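Local atomic coordinates of ABC transporter substrate-binding protein (Rhizobium radiobacter, PDB entry 6TFX), a protein that binds mannopinic acid, a mannityl-opine, as the periplasmic solute-binding protein of an ABC transporter and so probably delivers it for import. Residues W472-K477 with T487-F492; G462-K467 with P481-I486. All coordinates share one frame; numbering follows the deposited sequence.

Contact 1: residues W472-K477 with T487-F492; sequences WGFELK and TEQTYF
W472 and G473 run past a type I beta turn spanning T487 to T490, with the CA atoms of W472 and T490 4.6 Å apart. Two waters link the carbonyls of W472 and G473 to side chains of the turn: one donates to W472 O and also bonds T490 OG1, the other donates both to G473 O and to Q489 OE1. F474 and Q489 supply the main side-chain contact, crossing at about a right angle with ring and amide planes 37° apart. The CD2-CE2 side of the ring meets the turn: Q489 NE2 lies 3.7 Å from F474 CE2, while T487 OG1 is at the ring edge, 3.9 Å from the same CE2. Threonine suits position 487 because its OG1 accepts two N-H groups: Q489 N, making an ST turn, and Q489 NE2 at 2.8 Å, a bent bond that, with the water on OE1, limits how the amide can turn beside the phenyl ring. T490 OG1 in turn accepts from T487 N, bracing the turn from its other end. G473 suits its place, because at its phi of 96° a CB would press on the preceding carbonyl O and clash with Q489 CB; Y491 CE1 lies 4.0 Å from G473 N. At the end of the two-stranded sheet, 472-477 leaves strand 470-471 and the turn leads into 491-492, where the Y491 and G471 backbones are hydrogen-bonded; W472 NE1 bonds D243 of strand 240-255.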
ATOM      1  N   TRP A 472     -12.233  15.766  10.328  1.00 18.38           N
ATOM      2  CA  TRP A 472     -11.907  14.349  10.463  1.00 19.01           C
ATOM      3  C   TRP A 472     -12.166  13.815  11.876  1.00 19.96           C
ATOM      4  O   TRP A 472     -12.419  12.624  12.037  1.00 21.28           O
ATOM      5  CB  TRP A 472     -10.439  14.071  10.113  1.00 19.71           C
ATOM      6  CG  TRP A 472     -10.022  14.462   8.723  1.00 20.85           C
ATOM      7  CD1 TRP A 472      -8.998  15.297   8.387  1.00 23.69           C
ATOM      8  CD2 TRP A 472     -10.561  13.967   7.486  1.00 21.34           C
ATOM      9  NE1 TRP A 472      -8.883  15.382   7.017  1.00 23.13           N
ATOM     10  CE2 TRP A 472      -9.822  14.566   6.437  1.00 24.56           C
ATOM     11  CE3 TRP A 472     -11.593  13.066   7.158  1.00 22.62           C
ATOM     12  CZ2 TRP A 472     -10.102  14.315   5.083  1.00 23.78           C
ATOM     13  CZ3 TRP A 472     -11.886  12.841   5.814  1.00 23.86           C
ATOM     14  CH2 TRP A 472     -11.149  13.470   4.798  1.00 24.02           C
ATOM     15  N   GLY A 473     -12.062  14.690  12.877  1.00 20.19           N
ATOM     16  CA  GLY A 473     -12.173  14.314  14.283  1.00 19.99           C
ATOM     17  C   GLY A 473     -10.811  14.094  14.925  1.00 21.62           C
ATOM     18  O   GLY A 473     -10.699  13.799  16.123  1.00 20.68           O
ATOM     19  N   PHE A 474      -9.764  14.274  14.131  1.00 16.50           N
ATOM     20  CA  PHE A 474      -8.370  14.075  14.571  1.00 16.14           C
ATOM     21  C   PHE A 474      -7.471  14.695  13.492  1.00 20.35           C
ATOM     22  O   PHE A 474      -7.943  15.037  12.410  1.00 19.91           O
ATOM     23  CB  PHE A 474      -8.048  12.567  14.693  1.00 16.71           C
ATOM     24  CG  PHE A 474      -8.526  11.728  13.531  1.00 16.88           C
ATOM     25  CD1 PHE A 474      -7.773  11.624  12.364  1.00 19.19           C
ATOM     26  CD2 PHE A 474      -9.755  11.072  13.586  1.00 17.39           C
ATOM     27  CE1 PHE A 474      -8.239  10.878  11.270  1.00 17.30           C
ATOM     28  CE2 PHE A 474     -10.224  10.338  12.490  1.00 19.42           C
ATOM     29  CZ  PHE A 474      -9.460  10.243  11.345  1.00 18.42           C
ATOM     30  N   GLU A 475      -6.189  14.783  13.765  1.00 18.91           N
ATOM     31  CA  GLU A 475      -5.254  15.317  12.784  1.00 18.82           C
ATOM     32  C   GLU A 475      -4.903  14.188  11.792  1.00 20.44           C
ATOM     33  O   GLU A 475      -4.429  13.118  12.196  1.00 19.16           O
ATOM     34  CB  GLU A 475      -4.001  15.814  13.501  1.00 21.26           C
ATOM     35  CG  GLU A 475      -2.909  16.260  12.552  1.00 29.54           C
ATOM     36  CD  GLU A 475      -1.568  16.443  13.235  1.00 46.01           C
ATOM     37  OE1 GLU A 475      -1.293  15.761  14.251  1.00 39.99           O
ATOM     38  OE2 GLU A 475      -0.777  17.265  12.730  1.00 35.89           O
ATOM     39  N   LEU A 476      -5.140  14.431  10.507  1.00 19.32           N
ATOM     40  CA  LEU A 476      -4.821  13.417   9.510  1.00 18.84           C
ATOM     41  C   LEU A 476      -3.350  13.579   9.121  1.00 23.37           C
ATOM     42  O   LEU A 476      -3.038  14.371   8.228  1.00 24.66           O
ATOM     43  CB  LEU A 476      -5.760  13.515   8.291  1.00 19.01           C
ATOM     44  CG  LEU A 476      -5.506  12.532   7.117  1.00 22.84           C
ATOM     45  CD1 LEU A 476      -5.438  11.032   7.587  1.00 22.58           C
ATOM     46  CD2 LEU A 476      -6.567  12.711   6.050  1.00 22.62           C
ATOM     47  N   LYS A 477      -2.448  12.908   9.849  1.00 19.38           N
ATOM     48  CA  LYS A 477      -1.026  12.975   9.509  1.00 19.53           C
ATOM     49  C   LYS A 477      -0.716  11.842   8.527  1.00 20.53           C
ATOM     50  O   LYS A 477       0.070  12.011   7.587  1.00 18.55           O
ATOM     51  CB  LYS A 477      -0.164  12.794  10.765  1.00 22.13           C
ATOM     52  CG  LYS A 477       1.312  13.139  10.555  1.00 43.58           C
ATOM     53  CD  LYS A 477       2.107  13.018  11.854  1.00 54.20           C
ATOM     54  CE  LYS A 477       3.558  13.402  11.681  1.00 67.59           C
ATOM     55  NZ  LYS A 477       4.406  12.231  11.327  1.00 78.73           N
ATOM     56  N   THR A 487     -14.161   7.676   9.968  1.00 16.70           N
ATOM     57  CA  THR A 487     -14.513   6.894  11.146  1.00 15.95           C
ATOM     58  C   THR A 487     -15.864   7.353  11.686  1.00 17.77           C
ATOM     59  O   THR A 487     -16.539   8.210  11.086  1.00 18.36           O
ATOM     60  CB  THR A 487     -13.451   7.058  12.270  1.00 19.94           C
ATOM     61  OG1 THR A 487     -13.583   8.356  12.834  1.00 18.38           O
ATOM     62  CG2 THR A 487     -11.999   6.808  11.800  1.00 17.57           C
ATOM     63  N   GLU A 488     -16.234   6.827  12.865  1.00 16.15           N
ATOM     64  CA  GLU A 488     -17.466   7.253  13.546  1.00 16.59           C
ATOM     65  C   GLU A 488     -17.332   8.728  14.030  1.00 20.01           C
ATOM     66  O   GLU A 488     -18.326   9.341  14.417  1.00 20.62           O
ATOM     67  CB  GLU A 488     -17.792   6.301  14.727  1.00 17.99           C
ATOM     68  CG  GLU A 488     -16.955   6.486  15.995  1.00 20.71           C
ATOM     69  CD  GLU A 488     -15.530   5.971  15.965  1.00 26.09           C
ATOM     70  OE1 GLU A 488     -15.089   5.448  14.917  1.00 24.09           O
ATOM     71  OE2 GLU A 488     -14.854   6.076  17.010  1.00 24.93           O
ATOM     72  N   GLN A 489     -16.098   9.270  14.049  1.00 17.38           N
ATOM     73  CA  GLN A 489     -15.835  10.639  14.530  1.00 18.26           C
ATOM     74  C   GLN A 489     -15.985  11.698  13.418  1.00 19.41           C
ATOM     75  O   GLN A 489     -16.102  12.878  13.715  1.00 20.05           O
ATOM     76  CB  GLN A 489     -14.405  10.748  15.104  1.00 19.75           C
ATOM     77  CG  GLN A 489     -13.978   9.676  16.109  1.00 27.37           C
ATOM     78  CD  GLN A 489     -12.471   9.432  16.031  1.00 42.27           C
ATOM     79  OE1 GLN A 489     -11.693  10.056  16.761  1.00 39.00           O
ATOM     80  NE2 GLN A 489     -12.008   8.532  15.135  1.00 23.66           N
ATOM     81  N   THR A 490     -15.874  11.288  12.146  1.00 16.35           N
ATOM     82  CA  THR A 490     -15.933  12.215  11.007  1.00 16.60           C
ATOM     83  C   THR A 490     -17.262  12.980  11.011  1.00 20.75           C
ATOM     84  O   THR A 490     -18.324  12.391  11.206  1.00 20.91           O
ATOM     85  CB  THR A 490     -15.772  11.456   9.705  1.00 18.92           C
ATOM     86  OG1 THR A 490     -14.674  10.555   9.861  1.00 19.79           O
ATOM     87  CG2 THR A 490     -15.536  12.394   8.510  1.00 19.51           C
ATOM     88  N   TYR A 491     -17.202  14.285  10.782  1.00 18.31           N
ATOM     89  CA  TYR A 491     -18.418  15.088  10.865  1.00 18.85           C
ATOM     90  C   TYR A 491     -18.385  16.302   9.931  1.00 21.48           C
ATOM     91  O   TYR A 491     -17.316  16.703   9.484  1.00 19.35           O
ATOM     92  CB  TYR A 491     -18.579  15.566  12.338  1.00 20.18           C
ATOM     93  CG  TYR A 491     -17.497  16.535  12.766  1.00 19.81           C
ATOM     94  CD1 TYR A 491     -16.266  16.076  13.229  1.00 20.76           C
ATOM     95  CD2 TYR A 491     -17.685  17.912  12.674  1.00 20.77           C
ATOM     96  CE1 TYR A 491     -15.242  16.958  13.559  1.00 21.95           C
ATOM     97  CE2 TYR A 491     -16.669  18.806  13.018  1.00 21.26           C
ATOM     98  CZ  TYR A 491     -15.447  18.321  13.464  1.00 24.87           C
ATOM     99  OH  TYR A 491     -14.412  19.165  13.810  1.00 23.92           O
ATOM    100  N   PHE A 492     -19.557  16.948   9.748  1.00 20.99           N
ATOM    101  CA  PHE A 492     -19.687  18.193   9.003  1.00 21.52           C
ATOM    102  C   PHE A 492     -20.050  19.313   9.995  1.00 26.70           C
ATOM    103  O   PHE A 492     -20.750  19.074  10.983  1.00 25.79           O
ATOM    104  CB  PHE A 492     -20.780  18.092   7.928  1.00 23.46           C
ATOM    105  CG  PHE A 492     -20.324  17.333   6.715  1.00 24.21           C
ATOM    106  CD1 PHE A 492     -19.461  17.915   5.795  1.00 25.61           C
ATOM    107  CD2 PHE A 492     -20.748  16.027   6.492  1.00 26.02           C
ATOM    108  CE1 PHE A 492     -19.022  17.200   4.677  1.00 25.92           C
ATOM    109  CE2 PHE A 492     -20.336  15.328   5.351  1.00 27.50           C
ATOM    110  CZ  PHE A 492     -19.473  15.920   4.457  1.00 25.60           C
TER
HETATM  111  O   HOH W   1     -12.210  11.153   9.811  1.00 30.65           O
HETATM  112  O   HOH W   2     -12.826  12.812  17.746  1.00 25.75           O

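Contact 2: residues G462-K467 with P481-I486; sequences GTWARK and PSAPLI
P484 comes down on one face of the W464 indole with its CD-CG edge, CD leading, and the two side chains cross obliquely. CD sits 3.4 Å from the centroid of the five-membered ring and 14° off its normal, a CH-pi contact made over the face rather than at the rim. CG of the proline touches the CD2/CE3 side of the indole, 3.7 Å from W464 CD2, so the CD-CG bond runs roughly in line with the shared CD2-CE2 bond. Proline suits the place: its CD, bonded to the backbone nitrogen, carries slightly polarised hydrogens well matched to an electron-rich face, and the closed ring restricts where CD can lie. CB of W464 points toward 481-486, and chi1 of -69° then sets CG beside the backbone N, anti to the carbonyl carbon. A483 adds a smaller touch, its CB 3.8 Å from W464 CZ2; a methyl fits beside the indole at this oblique approach. The polar edge of the indole is served by a water lying in the ring plane, which accepts from W464 NE1 at 3.2 Å and donates to S482 O at 2.7 Å. S482 O also lies 3.6 Å from G462 CA, where a CB would clash with it; glycine lets the backbones come this near. S482 is held by its OG, bonded to P247 O. In the nine-stranded sheet, strand 454-467 runs between 221-223 and 240-255, whose V221, Q223 and I245 also touch W464; I245 packs on P484 too, while helix 26-35 meets the other segment through T30 on A483 and Y34, which bonds P484 O.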
ATOM      1  N   GLY A 462       0.345  11.020  -0.052  1.00 16.24           N
ATOM      2  CA  GLY A 462      -0.992  10.986  -0.643  1.00 17.15           C
ATOM      3  C   GLY A 462      -1.527  12.409  -0.636  1.00 20.58           C
ATOM      4  O   GLY A 462      -1.236  13.164   0.286  1.00 20.79           O
ATOM      5  N   THR A 463      -2.263  12.815  -1.664  1.00 16.63           N
ATOM      6  CA  THR A 463      -2.780  14.191  -1.738  1.00 17.21           C
ATOM      7  C   THR A 463      -4.286  14.123  -1.912  1.00 20.15           C
ATOM      8  O   THR A 463      -4.768  13.464  -2.828  1.00 19.56           O
ATOM      9  CB  THR A 463      -2.153  14.972  -2.907  1.00 25.62           C
ATOM     10  OG1 THR A 463      -2.293  14.199  -4.095  1.00 27.74           O
ATOM     11  CG2 THR A 463      -0.692  15.305  -2.677  1.00 22.30           C
ATOM     12  N   TRP A 464      -5.025  14.796  -1.028  1.00 18.42           N
ATOM     13  CA  TRP A 464      -6.489  14.794  -1.080  1.00 20.38           C
ATOM     14  C   TRP A 464      -7.013  16.156  -0.683  1.00 25.03           C
ATOM     15  O   TRP A 464      -6.439  16.786   0.207  1.00 25.96           O
ATOM     16  CB  TRP A 464      -7.030  13.721  -0.105  1.00 20.43           C
ATOM     17  CG  TRP A 464      -6.743  12.301  -0.528  1.00 21.12           C
ATOM     18  CD1 TRP A 464      -5.548  11.632  -0.452  1.00 24.17           C
ATOM     19  CD2 TRP A 464      -7.697  11.354  -1.005  1.00 21.20           C
ATOM     20  NE1 TRP A 464      -5.689  10.355  -0.945  1.00 23.87           N
ATOM     21  CE2 TRP A 464      -7.001  10.146  -1.265  1.00 25.56           C
ATOM     22  CE3 TRP A 464      -9.085  11.392  -1.202  1.00 23.14           C
ATOM     23  CZ2 TRP A 464      -7.648   8.995  -1.716  1.00 25.00           C
ATOM     24  CZ3 TRP A 464      -9.720  10.257  -1.685  1.00 24.82           C
ATOM     25  CH2 TRP A 464      -9.004   9.073  -1.925  1.00 24.96           C
ATOM     26  N   ALA A 465      -8.064  16.635  -1.370  1.00 19.92           N
ATOM     27  CA  ALA A 465      -8.641  17.940  -1.047  1.00 20.35           C
ATOM     28  C   ALA A 465     -10.003  17.734  -0.387  1.00 23.04           C
ATOM     29  O   ALA A 465     -10.701  16.765  -0.684  1.00 21.14           O
ATOM     30  CB  ALA A 465      -8.817  18.765  -2.308  1.00 22.19           C
ATOM     31  N   ARG A 466     -10.360  18.626   0.516  1.00 20.78           N
ATOM     32  CA  ARG A 466     -11.657  18.561   1.180  1.00 21.00           C
ATOM     33  C   ARG A 466     -12.129  19.979   1.402  1.00 25.65           C
ATOM     34  O   ARG A 466     -11.335  20.923   1.329  1.00 25.46           O
ATOM     35  CB  ARG A 466     -11.572  17.836   2.531  1.00 21.03           C
ATOM     36  CG  ARG A 466     -10.704  18.548   3.571  1.00 24.59           C
ATOM     37  CD  ARG A 466     -10.825  17.877   4.910  1.00 24.59           C
ATOM     38  NE  ARG A 466      -9.733  18.256   5.805  1.00 34.49           N
ATOM     39  CZ  ARG A 466      -9.809  19.227   6.707  1.00 52.40           C
ATOM     40  NH1 ARG A 466     -10.912  19.955   6.819  1.00 38.52           N
ATOM     41  NH2 ARG A 466      -8.773  19.494   7.488  1.00 50.16           N
ATOM     42  N   LYS A 467     -13.414  20.127   1.671  1.00 23.73           N
ATOM     43  CA  LYS A 467     -13.974  21.421   2.017  1.00 23.98           C
ATOM     44  C   LYS A 467     -13.707  21.623   3.519  1.00 28.29           C
ATOM     45  O   LYS A 467     -13.724  20.634   4.260  1.00 25.83           O
ATOM     46  CB  LYS A 467     -15.478  21.437   1.688  1.00 27.01           C
ATOM     47  CG  LYS A 467     -15.790  21.341   0.176  1.00 32.47           C
ATOM     48  CD  LYS A 467     -15.394  22.618  -0.568  1.00 41.97           C
ATOM     49  CE  LYS A 467     -15.463  22.447  -2.065  1.00 55.04           C
ATOM     50  NZ  LYS A 467     -14.920  23.635  -2.768  1.00 57.61           N
ATOM     51  N   PRO A 481      -2.919   3.212   4.100  1.00 17.17           N
ATOM     52  CA  PRO A 481      -3.128   3.233   2.640  1.00 17.95           C
ATOM     53  C   PRO A 481      -2.763   4.582   1.961  1.00 21.33           C
ATOM     54  O   PRO A 481      -2.910   4.685   0.742  1.00 21.26           O
ATOM     55  CB  PRO A 481      -4.641   3.011   2.503  1.00 20.07           C
ATOM     56  CG  PRO A 481      -5.118   2.558   3.830  1.00 24.06           C
ATOM     57  CD  PRO A 481      -4.217   3.243   4.798  1.00 20.49           C
ATOM     58  N   SER A 482      -2.334   5.618   2.731  1.00 16.68           N
ATOM     59  CA  SER A 482      -2.014   6.979   2.244  1.00 15.84           C
ATOM     60  C   SER A 482      -3.279   7.705   1.746  1.00 19.21           C
ATOM     61  O   SER A 482      -3.216   8.573   0.851  1.00 18.74           O
ATOM     62  CB  SER A 482      -0.925   6.964   1.165  1.00 18.02           C
ATOM     63  OG  SER A 482       0.241   6.294   1.621  1.00 22.35           O
ATOM     64  N   ALA A 483      -4.435   7.361   2.358  1.00 17.98           N
ATOM     65  CA  ALA A 483      -5.736   7.912   1.997  1.00 18.16           C
ATOM     66  C   ALA A 483      -6.483   8.307   3.264  1.00 20.86           C
ATOM     67  O   ALA A 483      -6.202   7.764   4.336  1.00 19.16           O
ATOM     68  CB  ALA A 483      -6.542   6.877   1.233  1.00 19.29           C
ATOM     69  N   PRO A 484      -7.462   9.214   3.166  1.00 17.98           N
ATOM     70  CA  PRO A 484      -8.222   9.591   4.373  1.00 17.63           C
ATOM     71  C   PRO A 484      -8.878   8.400   5.065  1.00 20.90           C
ATOM     72  O   PRO A 484      -9.317   7.445   4.422  1.00 19.99           O
ATOM     73  CB  PRO A 484      -9.305  10.524   3.828  1.00 19.56           C
ATOM     74  CG  PRO A 484      -8.739  11.081   2.555  1.00 23.25           C
ATOM     75  CD  PRO A 484      -7.944   9.938   1.975  1.00 19.67           C
ATOM     76  N   LEU A 485      -8.965   8.494   6.392  1.00 17.27           N
ATOM     77  CA  LEU A 485      -9.633   7.496   7.205  1.00 16.34           C
ATOM     78  C   LEU A 485     -10.925   8.147   7.691  1.00 19.96           C
ATOM     79  O   LEU A 485     -10.891   9.148   8.424  1.00 18.02           O
ATOM     80  CB  LEU A 485      -8.769   7.063   8.411  1.00 16.73           C
ATOM     81  CG  LEU A 485      -9.393   6.003   9.320  1.00 21.10           C
ATOM     82  CD1 LEU A 485      -9.438   4.630   8.631  1.00 22.15           C
ATOM     83  CD2 LEU A 485      -8.649   5.916  10.637  1.00 22.05           C
ATOM     84  N   ILE A 486     -12.058   7.580   7.266  1.00 16.77           N
ATOM     85  CA  ILE A 486     -13.377   8.042   7.697  1.00 16.48           C
ATOM     86  C   ILE A 486     -13.794   7.094   8.823  1.00 18.52           C
ATOM     87  O   ILE A 486     -13.714   5.870   8.684  1.00 18.23           O
ATOM     88  CB  ILE A 486     -14.396   8.094   6.530  1.00 19.55           C
ATOM     89  CG1 ILE A 486     -13.856   9.046   5.427  1.00 20.94           C
ATOM     90  CG2 ILE A 486     -15.766   8.556   7.038  1.00 20.66           C
ATOM     91  CD1 ILE A 486     -14.551   8.912   4.152  1.00 30.66           C
TER
HETATM   92  O   HOH W   3      -3.406   8.250  -1.836  1.00 20.86           O

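In the fold
Both contacts fasten the C-terminal connection between strands 470-471 and 491-492, and their segments alternate along the chain. Contact 2 is the buried one, closer to the centre of the protein, where a long strand of the main sheet meets a loop largely through apolar packing. Contact 1 lies farther out and is partly solvent-exposed; polar threonine and glutamine groups organise its turn, and two waters supplement direct contacts, where contact 2 has one water at the indole N-H. The two join through W472, whose CH2 lies 3.6 Å from P484 CB, and through F474 CZ against L485 O at 3.4 Å. D243 is a shared anchor, binding W472 of contact 1 and R466 of contact 2.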